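Local atomic coordinates of 16S rRNA (adenine(1408)-N(1))-methyltransferase (Escherichia coli, PDB entry 3P2E), a protein that methylates the N1 position of adenine 1408 in 16S rRNA of assembled 30S subunits, using S-adenosyl-L-methionine, and so confers aminoglycoside resistance. Residues R26-L31 against T49-I54; E136-Y141 against F209-G214. All coordinates share one frame; numbering follows the deposited sequence.

Interaction 1. Residues R26-L31 against T49-I54; sequences RVHIDL and TFYIGI
His-28 and Tyr-51 are neighbours on two parallel strands, and their rings meet at a slant, with planes at 54° and centroids 5.6 Å apart. One side of the tyrosine does the touching: CD1 and CE1 lie against CB, CG and CD2 of His-28, with His-28 CB 3.7 Å from Tyr-51 CE1. Tyr-51 CG stands anti to its carbonyl carbon (chi1 -70°), which swings the ring back along its strand, and the methyl CG2 of Thr-49 sits over one ring face, toward the rim. Thr-49 runs alongside Arg-26, OG1 3.7 Å from Arg-26 CB. That hydroxyl is hydrogen-bonded to Asp-46, as is Tyr-51 OH.

The face that carries Val-27, Ile-29, Ile-52 and Ile-54 is apolar. Ile-52 reaches back with CD1 to CG1 of Val-27 (3.7 Å), Ile-54 does the same to Ile-29, its CD1 3.6 Å from Ile-29 CG2, and Leu-31 CD1 rests on Ile-54 CG2. Five backbone hydrogen bonds, from Phe-50 N to Arg-26 O through to Ile-54 N to Asp-30 O, hold the register.

Helix 37-44 covers Tyr-51 and completes a beta-alpha-beta unit of the Rossmann-like methyltransferase fold. His-28 bonds Ser-100 and Ser-102, and Asp-30 bonds Ser-102 and Thr-33. Polar side chains of 26-31 are thus tied to strand 98-104, whereas main-chain bonds join 26-31 to 49-54, and the strand ends at the cofactor, Leu-31 touching S-adenosyl-L-homocysteine.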
ATOM      1  N   ARG A  26     -14.247   6.776   1.738  1.00 16.78           N
ATOM      2  CA  ARG A  26     -12.835   6.715   2.110  1.00 16.90           C
ATOM      3  C   ARG A  26     -11.971   6.308   0.923  1.00 15.68           C
ATOM      4  O   ARG A  26     -12.456   5.722  -0.044  1.00 14.61           O
ATOM      5  CB  ARG A  26     -12.606   5.695   3.232  1.00 23.78           C
ATOM      6  CG  ARG A  26     -13.421   5.929   4.490  1.00 27.93           C
ATOM      7  CD  ARG A  26     -13.171   4.857   5.544  1.00 34.07           C
ATOM      8  NE  ARG A  26     -11.925   5.055   6.285  1.00 40.26           N
ATOM      9  CZ  ARG A  26     -10.713   4.720   5.847  1.00 42.15           C
ATOM     10  NH1 ARG A  26     -10.560   4.156   4.656  1.00 45.93           N
ATOM     11  NH2 ARG A  26      -9.651   4.951   6.608  1.00 43.15           N
ATOM     12  N   VAL A  27     -10.689   6.635   1.009  1.00 16.56           N
ATOM     13  CA  VAL A  27      -9.726   6.278  -0.026  1.00 15.82           C
ATOM     14  C   VAL A  27      -8.523   5.640   0.664  1.00 15.01           C
ATOM     15  O   VAL A  27      -7.976   6.197   1.613  1.00 16.61           O
ATOM     16  CB  VAL A  27      -9.241   7.522  -0.819  1.00 15.79           C
ATOM     17  CG1 VAL A  27      -8.101   7.131  -1.766  1.00 15.97           C
ATOM     18  CG2 VAL A  27     -10.392   8.116  -1.610  1.00 15.03           C
ATOM     19  N   HIS A  28      -8.124   4.463   0.191  1.00 13.94           N
ATOM     20  CA  HIS A  28      -6.980   3.767   0.758  1.00 14.57           C
ATOM     21  C   HIS A  28      -5.930   3.569  -0.328  1.00 13.42           C
ATOM     22  O   HIS A  28      -6.256   3.141  -1.430  1.00 16.62           O
ATOM     23  CB  HIS A  28      -7.394   2.391   1.295  1.00 14.55           C
ATOM     24  CG  HIS A  28      -6.250   1.598   1.845  1.00 17.63           C
ATOM     25  ND1 HIS A  28      -5.749   1.798   3.114  1.00 18.20           N
ATOM     26  CD2 HIS A  28      -5.461   0.658   1.272  1.00 18.77           C
ATOM     27  CE1 HIS A  28      -4.700   1.015   3.298  1.00 18.93           C
ATOM     28  NE2 HIS A  28      -4.503   0.316   2.195  1.00 18.12           N
ATOM     29  N   ILE A  29      -4.679   3.886  -0.013  1.00 13.21           N
ATOM     30  CA  ILE A  29      -3.586   3.703  -0.962  1.00 13.80           C
ATOM     31  C   ILE A  29      -2.641   2.617  -0.454  1.00 13.67           C
ATOM     32  O   ILE A  29      -2.235   2.633   0.709  1.00 15.02           O
ATOM     33  CB  ILE A  29      -2.757   5.003  -1.166  1.00 13.45           C
ATOM     34  CG1 ILE A  29      -3.592   6.048  -1.914  1.00 13.28           C
ATOM     35  CG2 ILE A  29      -1.477   4.688  -1.955  1.00 14.78           C
ATOM     36  CD1 ILE A  29      -2.869   7.379  -2.149  1.00 14.62           C
ATOM     37  N   ASP A  30      -2.316   1.668  -1.326  1.00 14.01           N
ATOM     38  CA  ASP A  30      -1.384   0.598  -0.992  1.00 14.31           C
ATOM     39  C   ASP A  30      -0.202   0.797  -1.938  1.00 15.13           C
ATOM     40  O   ASP A  30      -0.315   0.567  -3.148  1.00 15.50           O
ATOM     41  CB  ASP A  30      -2.031  -0.774  -1.206  1.00 12.11           C
ATOM     42  CG  ASP A  30      -1.129  -1.920  -0.783  1.00 15.16           C
ATOM     43  OD1 ASP A  30      -0.478  -1.799   0.276  1.00 14.72           O
ATOM     44  OD2 ASP A  30      -1.078  -2.945  -1.503  1.00 14.77           O
ATOM     45  N   LEU A  31       0.915   1.261  -1.382  1.00 13.31           N
ATOM     46  CA  LEU A  31       2.134   1.535  -2.149  1.00 13.51           C
ATOM     47  C   LEU A  31       3.007   0.285  -2.261  1.00 12.49           C
ATOM     48  O   LEU A  31       3.279  -0.374  -1.258  1.00 12.58           O
ATOM     49  CB  LEU A  31       2.907   2.669  -1.475  1.00 15.63           C
ATOM     50  CG  LEU A  31       4.254   3.086  -2.072  1.00 15.63           C
ATOM     51  CD1 LEU A  31       4.092   3.474  -3.538  1.00 15.63           C
ATOM     52  CD2 LEU A  31       4.808   4.245  -1.263  1.00 15.63           C
ATOM     53  N   THR A  49     -15.042   2.038   0.336  1.00 16.81           N
ATOM     54  CA  THR A  49     -13.677   2.552   0.292  1.00 16.41           C
ATOM     55  C   THR A  49     -13.143   2.355  -1.121  1.00 16.10           C
ATOM     56  O   THR A  49     -13.337   1.295  -1.733  1.00 15.04           O
ATOM     57  CB  THR A  49     -12.739   1.817   1.280  1.00 19.30           C
ATOM     58  OG1 THR A  49     -13.136   2.105   2.628  1.00 18.73           O
ATOM     59  CG2 THR A  49     -11.291   2.270   1.078  1.00 19.73           C
ATOM     60  N   PHE A  50     -12.491   3.386  -1.651  1.00 16.02           N
ATOM     61  CA  PHE A  50     -11.908   3.288  -2.981  1.00 15.12           C
ATOM     62  C   PHE A  50     -10.450   2.914  -2.768  1.00 15.33           C
ATOM     63  O   PHE A  50      -9.718   3.619  -2.073  1.00 15.30           O
ATOM     64  CB  PHE A  50     -12.001   4.614  -3.730  1.00 17.67           C
ATOM     65  CG  PHE A  50     -11.558   4.519  -5.159  1.00 19.61           C
ATOM     66  CD1 PHE A  50     -12.292   3.771  -6.073  1.00 20.97           C
ATOM     67  CD2 PHE A  50     -10.388   5.138  -5.586  1.00 21.05           C
ATOM     68  CE1 PHE A  50     -11.868   3.637  -7.396  1.00 19.65           C
ATOM     69  CE2 PHE A  50      -9.953   5.011  -6.904  1.00 19.25           C
ATOM     70  CZ  PHE A  50     -10.696   4.258  -7.812  1.00 20.60           C
ATOM     71  N   TYR A  51     -10.043   1.794  -3.361  1.00 14.39           N
ATOM     72  CA  TYR A  51      -8.684   1.288  -3.221  1.00 14.75           C
ATOM     73  C   TYR A  51      -7.764   1.611  -4.389  1.00 15.91           C
ATOM     74  O   TYR A  51      -8.080   1.342  -5.549  1.00 15.73           O
ATOM     75  CB  TYR A  51      -8.732  -0.225  -2.988  1.00 15.94           C
ATOM     76  CG  TYR A  51      -9.287  -0.576  -1.624  1.00 14.52           C
ATOM     77  CD1 TYR A  51      -8.454  -0.627  -0.507  1.00 16.51           C
ATOM     78  CD2 TYR A  51     -10.654  -0.778  -1.437  1.00 16.95           C
ATOM     79  CE1 TYR A  51      -8.969  -0.866   0.766  1.00 17.32           C
ATOM     80  CE2 TYR A  51     -11.179  -1.015  -0.168  1.00 17.35           C
ATOM     81  CZ  TYR A  51     -10.332  -1.056   0.925  1.00 17.39           C
ATOM     82  OH  TYR A  51     -10.842  -1.278   2.181  1.00 19.18           O
ATOM     83  N   ILE A  52      -6.617   2.191  -4.058  1.00 14.51           N
ATOM     84  CA  ILE A  52      -5.626   2.573  -5.050  1.00 14.04           C
ATOM     85  C   ILE A  52      -4.336   1.816  -4.795  1.00 15.18           C
ATOM     86  O   ILE A  52      -3.678   2.030  -3.777  1.00 13.65           O
ATOM     87  CB  ILE A  52      -5.333   4.082  -4.979  1.00 15.13           C
ATOM     88  CG1 ILE A  52      -6.633   4.864  -5.184  1.00 17.36           C
ATOM     89  CG2 ILE A  52      -4.300   4.471  -6.041  1.00 14.78           C
ATOM     90  CD1 ILE A  52      -6.475   6.368  -5.020  1.00 16.79           C
ATOM     91  N   GLY A  53      -3.990   0.925  -5.718  1.00 14.68           N
ATOM     92  CA  GLY A  53      -2.772   0.145  -5.588  1.00 15.11           C
ATOM     93  C   GLY A  53      -1.731   0.689  -6.542  1.00 13.66           C
ATOM     94  O   GLY A  53      -1.971   0.770  -7.746  1.00 14.00           O
ATOM     95  N   ILE A  54      -0.571   1.044  -6.001  1.00 12.90           N
ATOM     96  CA  ILE A  54       0.522   1.621  -6.780  1.00 13.45           C
ATOM     97  C   ILE A  54       1.731   0.689  -6.885  1.00 13.43           C
ATOM     98  O   ILE A  54       2.175   0.125  -5.886  1.00 13.39           O
ATOM     99  CB  ILE A  54       1.020   2.927  -6.123  1.00 16.16           C
ATOM    100  CG1 ILE A  54      -0.145   3.895  -5.911  1.00 15.59           C
ATOM    101  CG2 ILE A  54       2.096   3.570  -6.988  1.00 15.54           C
ATOM    102  CD1 ILE A  54       0.242   5.135  -5.115  1.00 18.94           C
TER

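Interaction 2. Residues E136-Y141 against F209-G214; sequences EFVTTY and FFRVSG
Glu-136 and Arg-211 meet because both carry CG anti to the backbone N (chi1 159° and 176°), and the arginine chain then bends at chi3 (66°). The two side chains cross, so that Glu-136 OE2 lies 3.4 Å from Arg-211 CD, while OE2 and Arg-211 NH1 stay 4.1 Å apart, beyond a salt bridge. On the same face Val-138 CG2 packs on the arginine's aliphatic part, 3.9 Å from Arg-211 CG.

Thr-140 and Phe-209 lie side by side. The threonine's CB is 3.7 Å from Phe-209 CD1, and its OG1 sits over one face of the ring while bonding Ser-208 O and Arg-207.

The backbones run antiparallel, with Phe-137 opposite Val-212 and Thr-139 opposite Phe-210 as hydrogen-bonded pairs. Each pair is closed by two N-H to O bonds. A water adds to the grip on Phe-210 O, donating to it while also hydrogen-bonded to Thr-139 OG1 at 2.7 Å.

Strand 133-139 is flanked on its other edge by strand 98-104, and helices 108-115 and 160-164 pack on the face that carries Thr-139. Strand 209-215 is the reversed strand between 133-139 and 178-185, as in the 3-2-1-4-5-7-6 order of class I methyltransferases, and the main chain provides the directional bonds. The Glu-136 and Arg-211 charges probably add a modest electrostatic attraction to what is chiefly contact between carbon chains.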
ATOM      1  N   GLU A 136       0.242   2.282   7.878  1.00 15.39           N
ATOM      2  CA  GLU A 136       0.678   0.982   8.340  1.00 16.90           C
ATOM      3  C   GLU A 136       1.819   0.480   7.468  1.00 15.88           C
ATOM      4  O   GLU A 136       1.671   0.389   6.251  1.00 16.15           O
ATOM      5  CB  GLU A 136      -0.502   0.013   8.276  1.00 25.11           C
ATOM      6  CG  GLU A 136      -0.137  -1.454   8.245  1.00 32.13           C
ATOM      7  CD  GLU A 136      -1.350  -2.326   7.990  1.00 33.25           C
ATOM      8  OE1 GLU A 136      -1.975  -2.188   6.916  1.00 33.99           O
ATOM      9  OE2 GLU A 136      -1.685  -3.144   8.866  1.00 36.71           O
ATOM     10  N   PHE A 137       2.960   0.186   8.092  1.00 15.81           N
ATOM     11  CA  PHE A 137       4.125  -0.347   7.381  1.00 15.97           C
ATOM     12  C   PHE A 137       4.418  -1.714   7.992  1.00 16.02           C
ATOM     13  O   PHE A 137       4.739  -1.808   9.178  1.00 16.53           O
ATOM     14  CB  PHE A 137       5.374   0.534   7.567  1.00 16.17           C
ATOM     15  CG  PHE A 137       5.218   1.963   7.103  1.00 16.35           C
ATOM     16  CD1 PHE A 137       4.293   2.312   6.121  1.00 17.07           C
ATOM     17  CD2 PHE A 137       6.032   2.961   7.640  1.00 19.27           C
ATOM     18  CE1 PHE A 137       4.179   3.635   5.680  1.00 18.67           C
ATOM     19  CE2 PHE A 137       5.926   4.286   7.207  1.00 18.26           C
ATOM     20  CZ  PHE A 137       4.999   4.623   6.225  1.00 18.58           C
ATOM     21  N   VAL A 138       4.301  -2.772   7.195  1.00 14.66           N
ATOM     22  CA  VAL A 138       4.569  -4.124   7.689  1.00 13.75           C
ATOM     23  C   VAL A 138       5.801  -4.647   6.961  1.00 14.48           C
ATOM     24  O   VAL A 138       5.786  -4.827   5.741  1.00 13.64           O
ATOM     25  CB  VAL A 138       3.366  -5.056   7.430  1.00 15.48           C
ATOM     26  CG1 VAL A 138       3.655  -6.455   7.969  1.00 17.80           C
ATOM     27  CG2 VAL A 138       2.123  -4.478   8.084  1.00 17.94           C
ATOM     28  N   THR A 139       6.870  -4.897   7.711  1.00 15.65           N
ATOM     29  CA  THR A 139       8.115  -5.346   7.107  1.00 16.02           C
ATOM     30  C   THR A 139       8.693  -6.640   7.665  1.00 16.01           C
ATOM     31  O   THR A 139       8.326  -7.100   8.748  1.00 15.98           O
ATOM     32  CB  THR A 139       9.207  -4.265   7.254  1.00 13.78           C
ATOM     33  OG1 THR A 139       9.407  -3.984   8.646  1.00 18.19           O
ATOM     34  CG2 THR A 139       8.800  -2.984   6.548  1.00 15.41           C
ATOM     35  N   THR A 140       9.609  -7.213   6.897  1.00 15.95           N
ATOM     36  CA  THR A 140      10.320  -8.421   7.282  1.00 18.16           C
ATOM     37  C   THR A 140      11.574  -8.481   6.416  1.00 20.44           C
ATOM     38  O   THR A 140      11.551  -8.073   5.256  1.00 19.92           O
ATOM     39  CB  THR A 140       9.483  -9.696   7.055  1.00 19.73           C
ATOM     40  OG1 THR A 140      10.196 -10.824   7.582  1.00 19.45           O
ATOM     41  CG2 THR A 140       9.212  -9.918   5.569  1.00 21.94           C
ATOM     42  N   TYR A 141      12.675  -8.963   6.981  1.00 26.76           N
ATOM     43  CA  TYR A 141      13.910  -9.058   6.213  1.00 31.13           C
ATOM     44  C   TYR A 141      14.434 -10.486   6.225  1.00 33.60           C
ATOM     45  O   TYR A 141      14.195 -11.252   5.288  1.00 35.15           O
ATOM     46  CB  TYR A 141      14.968  -8.107   6.779  1.00 58.60           C
ATOM     47  CG  TYR A 141      16.160  -7.920   5.866  1.00 61.98           C
ATOM     48  CD1 TYR A 141      16.001  -7.407   4.579  1.00 63.66           C
ATOM     49  CD2 TYR A 141      17.446  -8.262   6.284  1.00 64.36           C
ATOM     50  CE1 TYR A 141      17.092  -7.240   3.728  1.00 66.26           C
ATOM     51  CE2 TYR A 141      18.545  -8.100   5.441  1.00 66.31           C
ATOM     52  CZ  TYR A 141      18.360  -7.589   4.166  1.00 67.29           C
ATOM     53  OH  TYR A 141      19.441  -7.427   3.330  1.00 69.25           O
ATOM     54  N   PHE A 209       7.748 -10.525  11.623  1.00 16.89           N
ATOM     55  CA  PHE A 209       7.157  -9.448  10.838  1.00 18.42           C
ATOM     56  C   PHE A 209       6.921  -8.311  11.826  1.00 17.43           C
ATOM     57  O   PHE A 209       6.601  -8.551  12.993  1.00 20.86           O
ATOM     58  CB  PHE A 209       5.826  -9.895  10.221  1.00 15.47           C
ATOM     59  CG  PHE A 209       5.953 -11.080   9.306  1.00 15.69           C
ATOM     60  CD1 PHE A 209       6.137 -10.907   7.937  1.00 14.28           C
ATOM     61  CD2 PHE A 209       5.896 -12.374   9.817  1.00 15.60           C
ATOM     62  CE1 PHE A 209       6.264 -12.007   7.090  1.00 14.31           C
ATOM     63  CE2 PHE A 209       6.023 -13.480   8.979  1.00 15.71           C
ATOM     64  CZ  PHE A 209       6.206 -13.296   7.613  1.00 17.40           C
ATOM     65  N   PHE A 210       7.095  -7.079  11.367  1.00 15.70           N
ATOM     66  CA  PHE A 210       6.911  -5.923  12.232  1.00 18.35           C
ATOM     67  C   PHE A 210       5.964  -4.917  11.614  1.00 17.69           C
ATOM     68  O   PHE A 210       6.107  -4.553  10.447  1.00 19.41           O
ATOM     69  CB  PHE A 210       8.261  -5.251  12.493  1.00 16.51           C
ATOM     70  CG  PHE A 210       9.265  -6.158  13.132  1.00 20.59           C
ATOM     71  CD1 PHE A 210       9.192  -6.447  14.493  1.00 20.56           C
ATOM     72  CD2 PHE A 210      10.253  -6.766  12.365  1.00 19.54           C
ATOM     73  CE1 PHE A 210      10.091  -7.336  15.078  1.00 22.23           C
ATOM     74  CE2 PHE A 210      11.153  -7.655  12.942  1.00 22.10           C
ATOM     75  CZ  PHE A 210      11.071  -7.940  14.299  1.00 21.02           C
ATOM     76  N   ARG A 211       4.985  -4.476  12.393  1.00 17.00           N
ATOM     77  CA  ARG A 211       4.053  -3.481  11.896  1.00 16.56           C
ATOM     78  C   ARG A 211       4.219  -2.196  12.672  1.00 16.83           C
ATOM     79  O   ARG A 211       4.038  -2.172  13.887  1.00 16.82           O
ATOM     80  CB  ARG A 211       2.600  -3.941  12.025  1.00 16.99           C
ATOM     81  CG  ARG A 211       1.591  -2.863  11.594  1.00 17.76           C
ATOM     82  CD  ARG A 211       0.164  -3.376  11.650  1.00 18.82           C
ATOM     83  NE  ARG A 211      -0.252  -3.660  13.020  1.00 18.61           N
ATOM     84  CZ  ARG A 211      -1.204  -4.530  13.345  1.00 18.78           C
ATOM     85  NH1 ARG A 211      -1.838  -5.206  12.397  1.00 19.70           N
ATOM     86  NH2 ARG A 211      -1.528  -4.715  14.618  1.00 19.54           N
ATOM     87  N   VAL A 212       4.594  -1.138  11.964  1.00 14.51           N
ATOM     88  CA  VAL A 212       4.728   0.179  12.564  1.00 14.05           C
ATOM     89  C   VAL A 212       3.498   0.898  12.026  1.00 14.26           C
ATOM     90  O   VAL A 212       3.321   1.017  10.818  1.00 14.44           O
ATOM     91  CB  VAL A 212       6.012   0.895  12.091  1.00 16.00           C
ATOM     92  CG1 VAL A 212       6.018   2.334  12.577  1.00 17.46           C
ATOM     93  CG2 VAL A 212       7.233   0.169  12.628  1.00 18.78           C
ATOM     94  N   SER A 213       2.628   1.353  12.921  1.00 12.97           N
ATOM     95  CA  SER A 213       1.414   2.023  12.482  1.00 13.88           C
ATOM     96  C   SER A 213       1.187   3.296  13.274  1.00 13.25           C
ATOM     97  O   SER A 213       1.792   3.493  14.329  1.00 14.78           O
ATOM     98  CB  SER A 213       0.211   1.085  12.636  1.00 16.51           C
ATOM     99  OG  SER A 213       0.075   0.631  13.971  1.00 17.92           O
ATOM    100  N   GLY A 214       0.316   4.156  12.759  1.00 14.66           N
ATOM    101  CA  GLY A 214       0.033   5.409  13.436  1.00 14.69           C
ATOM    102  C   GLY A 214      -0.778   6.343  12.565  1.00 15.62           C
ATOM    103  O   GLY A 214      -1.541   5.894  11.709  1.00 15.45           O
TER
HETATM  104  O   HOH W   1       7.782  -2.088   9.701  1.00 23.97           O

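Overall arrangement
From the N terminus, the chain first lays down strand 26-31, passes through helix 37-44 and returns in strand 49-54, so interaction 1 closes a short parallel crossover. Strand 80-83 then extends the sheet beyond 49-54, and strand 98-104 comes back to the far side of 26-31. Next to it lies strand 133-139, and only after helices 160-164 and 166-175, strand 178-185 and further helices does strand 209-215 arrive to close interaction 2. The two closures follow in series, without nesting or crossing. The centres of interactions 1 and 2 are about 18 Å apart. Both belong to one seven-stranded sheet in which six strands run one way and 209-215 alone is reversed, with 98-104 lying between the two strand pairs.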